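Local coordinates for succinoglycan biosynthesis protein (Bacillus cereus ATCC 14579, PDB 2QGM) that is of unproven function but belongs to the erythromycin esterase family and may take part in succinoglycan biosynthesis, at residues G85-F90 / I436-S442; S341-E345 / N375-G379. All coordinates share one frame; numbering follows the deposited sequence.

Two contacts about 12 Å apart between centres illustrate how neighbouring strands of one sheet can serve separate packing tasks. Contact 1 brings the start of helix 87-104 against the end of strand 432-439 and the residues that follow it, 346 positions away in sequence; contact 2 sets strand 336-344 against helix 374-380, and its segments fall between those of contact 1 along the chain. The two strands are parallel neighbours in the mixed sheet. Thr343 joins the contacts directly: its OG1 lies 2.7 Å from Ile436 O and 2.9 Å from Thr439 OG1, both probable hydrogen bonds. Contact 1 thus ties an early helix to the last strand, and Thr343 extends the connection to contact 2.

Contact 1 (G85-F90 / I436-S442); sequences GSSEIF and IRKTSPS
Ile436 sends its CD1 methyl to the backbone of Glu88, 3.4 Å from Glu88 O, and packs less closely against Ile89 CG1. Beyond the corner at Arg437 and Lys438, Thr439 lays its CG2 methyl 4.1 Å from Ile89 CG1. Its hydroxyl belongs chiefly to Thr343, although a water links Thr439 OG1 to Ser86 OG, which is also bonded to Thr83.

Ser440 carries most of the polar contact. The Glu88 chain bends at chi2 (84°), presenting both carboxylate oxygens to this one residue: Ser440 N donates to Glu88 OE1 at 2.8 Å and Ser440 OG to Glu88 OE2 at 2.8 Å. Each oxygen is met on its syn side, so the paired bonds restrict rotation of the carboxylate. The carbonyl of Ser440 faces the same segment and accepts from Ser87 N at 2.7 Å, almost in line with its C=O bond, tying up an amide in the first turn of the helix.

Past Pro441, Ser442 N donates to Gly85 O at 3.0 Å from above the carbonyl plane. These last two bonds, one on each side of the pair, make Ser86 and Pro441 a single, non-hydrogen-bonded antiparallel bridge. Ser442 CB sits at the edge of the Phe90 ring, 3.8 Å from CE2. The segment leaving strand 432-439 passes the beginning of helix 87-104, touching helix 143-157 through Ser442 and strand 346-350 through Pro441.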
ATOM      1  N   GLY A  85      -7.775  10.160  -0.984  1.00 15.63           N
ATOM      2  CA  GLY A  85      -8.820  10.857  -0.254  1.00 15.66           C
ATOM      3  C   GLY A  85     -10.259  10.619  -0.678  1.00 16.24           C
ATOM      4  O   GLY A  85     -11.090  11.521  -0.562  1.00 17.75           O
ATOM      5  N   SER A  86     -10.557   9.418  -1.163  1.00 16.20           N
ATOM      6  CA  SER A  86     -11.913   9.069  -1.582  1.00 17.73           C
ATOM      7  C   SER A  86     -12.562   8.179  -0.525  1.00 18.06           C
ATOM      8  O   SER A  86     -12.123   7.057  -0.298  1.00 16.18           O
ATOM      9  CB  SER A  86     -11.876   8.336  -2.926  1.00 18.80           C
ATOM     10  OG  SER A  86     -11.365   9.185  -3.944  1.00 20.11           O
ATOM     11  N   SER A  87     -13.616   8.675   0.115  1.00 17.21           N
ATOM     12  CA  SER A  87     -14.290   7.910   1.165  1.00 15.63           C
ATOM     13  C   SER A  87     -14.676   6.490   0.772  1.00 18.61           C
ATOM     14  O   SER A  87     -14.271   5.526   1.427  1.00 18.46           O
ATOM     15  CB  SER A  87     -15.541   8.644   1.660  1.00 17.25           C
ATOM     16  OG  SER A  87     -16.200   7.895   2.666  1.00 16.35           O
ATOM     17  N   GLU A  88     -15.467   6.359  -0.289  1.00 19.11           N
ATOM     18  CA  GLU A  88     -15.927   5.050  -0.744  1.00 19.15           C
ATOM     19  C   GLU A  88     -14.813   4.103  -1.149  1.00 16.68           C
ATOM     20  O   GLU A  88     -14.981   2.888  -1.061  1.00 17.27           O
ATOM     21  CB  GLU A  88     -16.908   5.206  -1.906  1.00 18.46           C
ATOM     22  CG  GLU A  88     -18.123   6.058  -1.582  1.00 20.80           C
ATOM     23  CD  GLU A  88     -17.862   7.546  -1.738  1.00 22.94           C
ATOM     24  OE1 GLU A  88     -16.693   7.934  -1.962  1.00 18.81           O
ATOM     25  OE2 GLU A  88     -18.832   8.331  -1.640  1.00 22.38           O
ATOM     26  N   ILE A  89     -13.689   4.642  -1.614  1.00 16.27           N
ATOM     27  CA  ILE A  89     -12.581   3.767  -1.977  1.00 14.04           C
ATOM     28  C   ILE A  89     -11.977   3.160  -0.701  1.00 13.57           C
ATOM     29  O   ILE A  89     -11.764   1.955  -0.637  1.00 12.54           O
ATOM     30  CB  ILE A  89     -11.514   4.514  -2.796  1.00 15.04           C
ATOM     31  CG1 ILE A  89     -12.120   4.918  -4.143  1.00 14.79           C
ATOM     32  CG2 ILE A  89     -10.290   3.625  -3.012  1.00 14.64           C
ATOM     33  CD1 ILE A  89     -11.151   5.563  -5.115  1.00 16.01           C
ATOM     34  N   PHE A  90     -11.723   3.984   0.316  1.00 14.24           N
ATOM     35  CA  PHE A  90     -11.178   3.463   1.566  1.00 15.19           C
ATOM     36  C   PHE A  90     -12.132   2.432   2.189  1.00 15.27           C
ATOM     37  O   PHE A  90     -11.702   1.364   2.635  1.00 14.14           O
ATOM     38  CB  PHE A  90     -10.937   4.576   2.598  1.00 15.05           C
ATOM     39  CG  PHE A  90      -9.782   5.489   2.268  1.00 16.94           C
ATOM     40  CD1 PHE A  90      -8.652   5.003   1.618  1.00 16.06           C
ATOM     41  CD2 PHE A  90      -9.808   6.827   2.651  1.00 15.78           C
ATOM     42  CE1 PHE A  90      -7.566   5.835   1.356  1.00 15.97           C
ATOM     43  CE2 PHE A  90      -8.728   7.669   2.395  1.00 16.39           C
ATOM     44  CZ  PHE A  90      -7.603   7.170   1.745  1.00 16.33           C
ATOM     45  N   ILE A 436     -15.648   2.409  -8.863  1.00 17.54           N
ATOM     46  CA  ILE A 436     -16.675   3.094  -8.083  1.00 16.86           C
ATOM     47  C   ILE A 436     -16.906   4.386  -8.863  1.00 18.13           C
ATOM     48  O   ILE A 436     -16.120   5.327  -8.770  1.00 18.33           O
ATOM     49  CB  ILE A 436     -16.208   3.451  -6.646  1.00 16.48           C
ATOM     50  CG1 ILE A 436     -15.855   2.178  -5.876  1.00 17.50           C
ATOM     51  CG2 ILE A 436     -17.318   4.231  -5.923  1.00 18.43           C
ATOM     52  CD1 ILE A 436     -15.440   2.413  -4.430  1.00 15.73           C
ATOM     53  N   ARG A 437     -17.977   4.425  -9.649  1.00 18.37           N
ATOM     54  CA  ARG A 437     -18.261   5.594 -10.476  1.00 19.63           C
ATOM     55  C   ARG A 437     -18.160   6.928  -9.739  1.00 19.09           C
ATOM     56  O   ARG A 437     -17.328   7.769 -10.076  1.00 19.77           O
ATOM     57  CB  ARG A 437     -19.649   5.470 -11.104  1.00 21.19           C
ATOM     58  CG  ARG A 437     -19.968   6.561 -12.105  1.00 25.18           C
ATOM     59  CD  ARG A 437     -21.426   6.491 -12.512  1.00 29.03           C
ATOM     60  NE  ARG A 437     -21.751   5.238 -13.187  1.00 29.79           N
ATOM     61  CZ  ARG A 437     -22.988   4.791 -13.364  1.00 30.45           C
ATOM     62  NH1 ARG A 437     -24.016   5.494 -12.909  1.00 30.32           N
ATOM     63  NH2 ARG A 437     -23.199   3.650 -14.008  1.00 30.77           N
ATOM     64  N   LYS A 438     -19.013   7.131  -8.744  1.00 19.29           N
ATOM     65  CA  LYS A 438     -18.991   8.381  -7.998  1.00 20.34           C
ATOM     66  C   LYS A 438     -18.375   8.236  -6.617  1.00 18.72           C
ATOM     67  O   LYS A 438     -18.717   7.328  -5.853  1.00 20.32           O
ATOM     68  CB  LYS A 438     -20.407   8.963  -7.869  1.00 23.37           C
ATOM     69  CG  LYS A 438     -21.026   9.420  -9.183  1.00 26.76           C
ATOM     70  CD  LYS A 438     -22.361  10.136  -8.971  1.00 30.51           C
ATOM     71  CE  LYS A 438     -22.951  10.620 -10.293  1.00 32.21           C
ATOM     72  NZ  LYS A 438     -24.196  11.431 -10.097  1.00 35.77           N
ATOM     73  N   THR A 439     -17.449   9.133  -6.304  1.00 18.13           N
ATOM     74  CA  THR A 439     -16.796   9.120  -5.005  1.00 17.91           C
ATOM     75  C   THR A 439     -16.843  10.498  -4.347  1.00 17.54           C
ATOM     76  O   THR A 439     -17.125  11.503  -5.003  1.00 18.10           O
ATOM     77  CB  THR A 439     -15.338   8.626  -5.128  1.00 16.33           C
ATOM     78  OG1 THR A 439     -14.697   9.273  -6.231  1.00 16.81           O
ATOM     79  CG2 THR A 439     -15.319   7.118  -5.355  1.00 14.57           C
ATOM     80  N   SER A 440     -16.590  10.532  -3.046  1.00 17.64           N
ATOM     81  CA  SER A 440     -16.620  11.776  -2.290  1.00 18.98           C
ATOM     82  C   SER A 440     -15.442  11.827  -1.322  1.00 19.05           C
ATOM     83  O   SER A 440     -14.749  10.833  -1.131  1.00 18.49           O
ATOM     84  CB  SER A 440     -17.951  11.898  -1.527  1.00 20.18           C
ATOM     85  OG  SER A 440     -18.131  10.832  -0.607  1.00 22.32           O
ATOM     86  N   PRO A 441     -15.201  12.992  -0.697  1.00 19.87           N
ATOM     87  CA  PRO A 441     -14.088  13.145   0.247  1.00 19.74           C
ATOM     88  C   PRO A 441     -14.099  12.273   1.500  1.00 18.62           C
ATOM     89  O   PRO A 441     -15.136  12.052   2.132  1.00 18.50           O
ATOM     90  CB  PRO A 441     -14.138  14.630   0.608  1.00 18.86           C
ATOM     91  CG  PRO A 441     -14.707  15.263  -0.627  1.00 17.31           C
ATOM     92  CD  PRO A 441     -15.823  14.297  -0.978  1.00 21.19           C
ATOM     93  N   SER A 442     -12.915  11.784   1.849  1.00 20.83           N
ATOM     94  CA  SER A 442     -12.732  10.981   3.049  1.00 20.55           C
ATOM     95  C   SER A 442     -12.957  11.915   4.239  1.00 21.38           C
ATOM     96  O   SER A 442     -12.863  13.136   4.101  1.00 20.32           O
ATOM     97  CB  SER A 442     -11.308  10.433   3.086  1.00 20.16           C
ATOM     98  OG  SER A 442     -10.377  11.476   2.878  1.00 19.25           O
TER
HETATM   99  O   HOH W   1     -12.896  11.133  -4.785  1.00 18.54           O

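Contact 2 (S341-E345 / N375-G379)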
ATOM      1  N   SER A 341      -7.607   0.446  -8.345  1.00 16.68           N
ATOM      2  CA  SER A 341      -8.798   1.209  -7.989  1.00 16.39           C
ATOM      3  C   SER A 341      -9.102   2.272  -9.033  1.00 16.47           C
ATOM      4  O   SER A 341      -8.219   3.041  -9.417  1.00 18.45           O
ATOM      5  CB  SER A 341      -8.591   1.892  -6.635  1.00 17.75           C
ATOM      6  OG  SER A 341      -9.539   2.927  -6.420  1.00 16.31           O
ATOM      7  N   THR A 342     -10.349   2.314  -9.493  1.00 16.58           N
ATOM      8  CA  THR A 342     -10.751   3.309 -10.473  1.00 16.30           C
ATOM      9  C   THR A 342     -12.043   4.005 -10.064  1.00 17.86           C
ATOM     10  O   THR A 342     -12.921   3.409  -9.441  1.00 17.52           O
ATOM     11  CB  THR A 342     -10.950   2.692 -11.899  1.00 18.42           C
ATOM     12  OG1 THR A 342     -11.877   1.600 -11.847  1.00 19.18           O
ATOM     13  CG2 THR A 342      -9.626   2.193 -12.460  1.00 19.15           C
ATOM     14  N   THR A 343     -12.124   5.290 -10.386  1.00 17.58           N
ATOM     15  CA  THR A 343     -13.311   6.076 -10.100  1.00 19.21           C
ATOM     16  C   THR A 343     -13.492   7.052 -11.250  1.00 18.74           C
ATOM     17  O   THR A 343     -12.539   7.368 -11.954  1.00 19.57           O
ATOM     18  CB  THR A 343     -13.200   6.831  -8.757  1.00 19.71           C
ATOM     19  OG1 THR A 343     -14.443   7.487  -8.486  1.00 18.19           O
ATOM     20  CG2 THR A 343     -12.081   7.861  -8.803  1.00 20.59           C
ATOM     21  N   THR A 344     -14.717   7.520 -11.445  1.00 20.22           N
ATOM     22  CA  THR A 344     -14.998   8.435 -12.547  1.00 20.13           C
ATOM     23  C   THR A 344     -15.071   9.916 -12.195  1.00 20.94           C
ATOM     24  O   THR A 344     -14.380  10.736 -12.796  1.00 22.36           O
ATOM     25  CB  THR A 344     -16.314   8.038 -13.246  1.00 21.34           C
ATOM     26  OG1 THR A 344     -16.183   6.715 -13.785  1.00 23.67           O
ATOM     27  CG2 THR A 344     -16.636   9.008 -14.376  1.00 22.49           C
ATOM     28  N   GLU A 345     -15.903  10.252 -11.220  1.00 22.69           N
ATOM     29  CA  GLU A 345     -16.094  11.645 -10.839  1.00 22.52           C
ATOM     30  C   GLU A 345     -16.343  11.842  -9.346  1.00 22.14           C
ATOM     31  O   GLU A 345     -16.637  10.896  -8.618  1.00 22.25           O
ATOM     32  CB  GLU A 345     -17.277  12.214 -11.632  1.00 25.51           C
ATOM     33  CG  GLU A 345     -18.530  11.334 -11.551  1.00 29.93           C
ATOM     34  CD  GLU A 345     -19.707  11.905 -12.327  1.00 32.52           C
ATOM     35  OE1 GLU A 345     -20.207  12.987 -11.945  1.00 33.32           O
ATOM     36  OE2 GLU A 345     -20.139  11.263 -13.308  1.00 34.59           O
ATOM     37  N   ASN A 375     -11.183   5.691 -17.145  1.00 24.26           N
ATOM     38  CA  ASN A 375     -12.103   6.109 -16.093  1.00 23.42           C
ATOM     39  C   ASN A 375     -13.471   6.572 -16.560  1.00 24.71           C
ATOM     40  O   ASN A 375     -14.490   6.181 -15.995  1.00 24.27           O
ATOM     41  CB  ASN A 375     -11.443   7.201 -15.258  1.00 23.11           C
ATOM     42  CG  ASN A 375     -10.188   6.712 -14.572  1.00 21.13           C
ATOM     43  OD1 ASN A 375     -10.231   6.211 -13.446  1.00 24.31           O
ATOM     44  ND2 ASN A 375      -9.060   6.830 -15.258  1.00 19.33           N
ATOM     45  N   TYR A 376     -13.510   7.410 -17.585  1.00 25.83           N
ATOM     46  CA  TYR A 376     -14.799   7.874 -18.052  1.00 27.27           C
ATOM     47  C   TYR A 376     -15.563   6.806 -18.810  1.00 24.33           C
ATOM     48  O   TYR A 376     -16.791   6.785 -18.782  1.00 23.39           O
ATOM     49  CB  TYR A 376     -14.628   9.164 -18.855  1.00 31.66           C
ATOM     50  CG  TYR A 376     -14.777  10.360 -17.939  1.00 35.98           C
ATOM     51  CD1 TYR A 376     -16.042  10.841 -17.607  1.00 36.50           C
ATOM     52  CD2 TYR A 376     -13.673  10.927 -17.304  1.00 35.58           C
ATOM     53  CE1 TYR A 376     -16.211  11.847 -16.659  1.00 38.23           C
ATOM     54  CE2 TYR A 376     -13.827  11.935 -16.353  1.00 37.28           C
ATOM     55  CZ  TYR A 376     -15.101  12.387 -16.033  1.00 37.02           C
ATOM     56  OH  TYR A 376     -15.274  13.345 -15.063  1.00 38.50           O
ATOM     57  N   THR A 377     -14.841   5.902 -19.462  1.00 24.61           N
ATOM     58  CA  THR A 377     -15.492   4.817 -20.187  1.00 24.57           C
ATOM     59  C   THR A 377     -16.114   3.875 -19.155  1.00 24.04           C
ATOM     60  O   THR A 377     -17.214   3.362 -19.345  1.00 24.59           O
ATOM     61  CB  THR A 377     -14.488   4.023 -21.060  1.00 26.03           C
ATOM     62  OG1 THR A 377     -13.938   4.883 -22.068  1.00 28.80           O
ATOM     63  CG2 THR A 377     -15.184   2.850 -21.735  1.00 27.90           C
ATOM     64  N   LEU A 378     -15.404   3.660 -18.051  1.00 24.43           N
ATOM     65  CA  LEU A 378     -15.901   2.790 -16.992  1.00 22.39           C
ATOM     66  C   LEU A 378     -17.161   3.388 -16.372  1.00 21.96           C
ATOM     67  O   LEU A 378     -18.053   2.660 -15.926  1.00 22.59           O
ATOM     68  CB  LEU A 378     -14.830   2.602 -15.911  1.00 22.37           C
ATOM     69  CG  LEU A 378     -13.620   1.725 -16.261  1.00 21.65           C
ATOM     70  CD1 LEU A 378     -12.583   1.809 -15.133  1.00 22.28           C
ATOM     71  CD2 LEU A 378     -14.072   0.284 -16.467  1.00 22.54           C
ATOM     72  N   GLY A 379     -17.226   4.718 -16.352  1.00 20.03           N
ATOM     73  CA  GLY A 379     -18.376   5.402 -15.787  1.00 23.22           C
ATOM     74  C   GLY A 379     -19.628   5.214 -16.621  1.00 23.15           C
ATOM     75  O   GLY A 379     -20.743   5.371 -16.121  1.00 24.33           O
TER
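Thr344 divides its two side-chain branches between two neighbours on helix 374-380. With chi1 at -61°, OG1 lies anti to its own carbonyl carbon and donates to Asn375 O at 2.8 Å, whereas CG2, anti to the backbone N, is carried over a face of the Tyr376 ring. That methyl makes a CH-pi contact 3.9 Å from the ring centroid, displaced toward the rim.

Asn375 O is gripped twice: the threonine hydroxyl and Gly379 N, the latter in a regular helical bond, approach from opposite faces of the carbonyl plane. Thr344 OG1 also comes within 3.2 Å of Gly379 CA, a close fit aided by the lack of a side chain there.

Farther back along the strand, Thr342 and Leu378 cross nearly at a right angle, with Leu378 CD1 3.4 Å from Thr342 OG1. The threonine's chi1 of 55° sets this oxygen between its backbone N and carbonyl carbon; its polar partner is His435 ND1 on the adjacent strand. Between these two threonines, Asn375 CB approaches Thr343 O to 3.5 Å.

The chain reaches the helix after an excursion through the two-stranded hairpin 346-350 and 363-366. The local axes of strand and helix pass 6.9 Å apart and cross at -72°: a short helix crossing steeply at the end of a strand of the mixed sheet, rather than lying along it as in classic alpha/beta layers.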